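Local structure of uncharacterized protein (Bordetella bronchiseptica, 4XG0) at residues A274-Q279 / G408-L413. The protein probably acts as a kinase of the DUF1537 family, which phosphorylates acid sugars in catabolic pathways. Sequence-based numbering, arbitrary orientation.
Sequences AAALQQ and GEQDVL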
loop_
_atom_site.group_PDB
_atom_site.type_symbol
_atom_site.label_atom_id
_atom_site.label_comp_id
_atom_site.label_asym_id
_atom_site.label_seq_id
_atom_site.Cartn_x
_atom_site.Cartn_y
_atom_site.Cartn_z
ATOM N N ALA A 274 9.210 16.849 12.090
ATOM C CA ALA A 274 8.038 16.856 12.975
ATOM C C ALA A 274 7.018 17.887 12.470
ATOM O O ALA A 274 5.814 17.612 12.374
ATOM C CB ALA A 274 8.435 17.161 14.412
ATOM N N ALA A 275 7.503 19.058 12.133
ATOM C CA ALA A 275 6.633 20.107 11.607
ATOM C C ALA A 275 5.863 19.600 10.393
ATOM O O ALA A 275 4.664 19.823 10.280
ATOM C CB ALA A 275 7.433 21.338 11.254
ATOM N N ALA A 276 6.545 18.898 9.491
ATOM C CA ALA A 276 5.893 18.366 8.296
ATOM C C ALA A 276 4.806 17.335 8.615
ATOM O O ALA A 276 3.739 17.351 7.995
ATOM C CB ALA A 276 6.927 17.771 7.346
ATOM N N LEU A 277 5.082 16.442 9.569
ATOM C CA LEU A 277 4.115 15.434 9.977
ATOM C C LEU A 277 2.912 16.112 10.631
ATOM O O LEU A 277 1.769 15.731 10.371
ATOM C CB LEU A 277 4.747 14.419 10.908
ATOM C CG LEU A 277 3.823 13.336 11.451
ATOM C CD1 LEU A 277 3.186 12.575 10.313
ATOM C CD2 LEU A 277 4.584 12.426 12.359
ATOM N N GLN A 278 3.159 17.139 11.436
ATOM C CA GLN A 278 2.058 17.908 12.002
ATOM C C GLN A 278 1.221 18.568 10.876
ATOM O O GLN A 278 -0.010 18.479 10.892
ATOM C CB GLN A 278 2.574 18.965 12.986
ATOM C CG GLN A 278 1.475 19.546 13.852
ATOM C CD GLN A 278 2.000 20.340 15.036
ATOM O OE1 GLN A 278 3.211 20.474 15.232
ATOM N NE2 GLN A 278 1.082 20.870 15.840
ATOM N N GLN A 279 1.904 19.207 9.920
ATOM C CA GLN A 279 1.284 19.835 8.732
ATOM C C GLN A 279 0.352 18.842 8.042
ATOM O O GLN A 279 -0.702 19.214 7.545
ATOM C CB GLN A 279 2.349 20.213 7.696
ATOM C CG GLN A 279 2.859 21.641 7.641
ATOM C CD GLN A 279 3.437 21.994 6.250
ATOM O OE1 GLN A 279 3.780 21.114 5.430
ATOM N NE2 GLN A 279 3.518 23.278 5.975
ATOM N N GLY A 408 17.662 12.085 7.183
ATOM C CA GLY A 408 16.504 12.015 6.286
ATOM C C GLY A 408 15.984 13.357 5.774
ATOM O O GLY A 408 16.303 14.407 6.333
ATOM N N GLU A 409 15.193 13.308 4.704
ATOM C CA GLU A 409 14.493 14.481 4.182
ATOM C C GLU A 409 13.289 14.825 5.039
ATOM O O GLU A 409 12.861 14.042 5.904
ATOM C CB GLU A 409 14.001 14.228 2.755
ATOM C CG GLU A 409 15.066 13.928 1.784
ATOM C CD GLU A 409 15.718 15.195 1.302
ATOM O OE1 GLU A 409 15.066 15.916 0.511
ATOM O OE2 GLU A 409 16.855 15.477 1.744
ATOM N N GLN A 410 12.711 15.984 4.730
ATOM C CA GLN A 410 11.614 16.557 5.504
ATOM C C GLN A 410 10.407 15.632 5.704
ATOM O O GLN A 410 9.791 15.642 6.775
ATOM C CB GLN A 410 11.147 17.846 4.823
ATOM C CG GLN A 410 9.855 18.356 5.384
ATOM C CD GLN A 410 9.422 19.654 4.777
ATOM O OE1 GLN A 410 9.945 20.718 5.136
ATOM N NE2 GLN A 410 8.468 19.590 3.836
ATOM N N ASP A 411 10.062 14.853 4.666
ATOM C CA ASP A 411 8.869 13.981 4.713
ATOM C C ASP A 411 9.135 12.600 5.323
ATOM O O ASP A 411 8.249 11.751 5.316
ATOM C CB ASP A 411 8.249 13.812 3.310
ATOM C CG ASP A 411 9.116 12.985 2.368
ATOM O OD1 ASP A 411 10.272 12.673 2.749
ATOM O OD2 ASP A 411 8.675 12.724 1.207
ATOM N N VAL A 412 10.294 12.406 5.940
ATOM C CA VAL A 412 10.687 11.045 6.338
ATOM C C VAL A 412 9.815 10.441 7.436
ATOM O O VAL A 412 9.601 9.222 7.431
ATOM C CB VAL A 412 12.168 10.929 6.719
ATOM C CG1 VAL A 412 12.449 11.588 8.049
ATOM C CG2 VAL A 412 12.565 9.445 6.768
ATOM N N LEU A 413 9.268 11.241 8.350
ATOM C CA LEU A 413 8.423 10.649 9.403
ATOM C C LEU A 413 7.039 10.304 8.834
ATOM O O LEU A 413 6.416 9.322 9.245
ATOM C CB LEU A 413 8.307 11.543 10.623
ATOM C CG LEU A 413 9.621 11.870 11.345
ATOM C CD1 LEU A 413 9.395 12.903 12.437
ATOM C CD2 LEU A 413 10.228 10.637 11.932
HETATM O O HOH W 1 6.251 21.663 3.350
#
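The Ala-276 methyl points at the turn and lies 3.6 Å from Gln-410 CG, with the Gln-410 carbonyl O also 3.6 Å from that CB; so short a side chain suits a place where the turn backbone comes this close. Deeper in, Leu-277 CD2 approaches Leu-413 CB at 4.2 Å, and Leu-413 CD1 reaches back along the helix to 4.0 Å from Ala-274 N. Branched leucines suit these buried places because each touches several neighbours: Leu-277 also packs on Val-261 and Met-319, Leu-413 on Val-263 and Lys-403. The end of helix 268-279 and the start of helix 412-421 meet on the mixed, mainly parallel sheet of the nucleotide-binding C-terminal domain. The second is entered through a type I turn from Glu-409 to Val-412, closed by Val-412 N to Glu-409 O at 3.0 Å.

No hydrogen bond passes directly between the segments; at the exposed edge a water links them. Gln-410 turns CG away from its own backbone N (chi1 169°), so its aliphatic stem covers the Ala-276 methyl while its NE2 meets the water at 3.1 Å, a division that suits glutamine here. That water donates a long 3.3 Å bond to Gln-279 OE1, bridging two exposed glutamines.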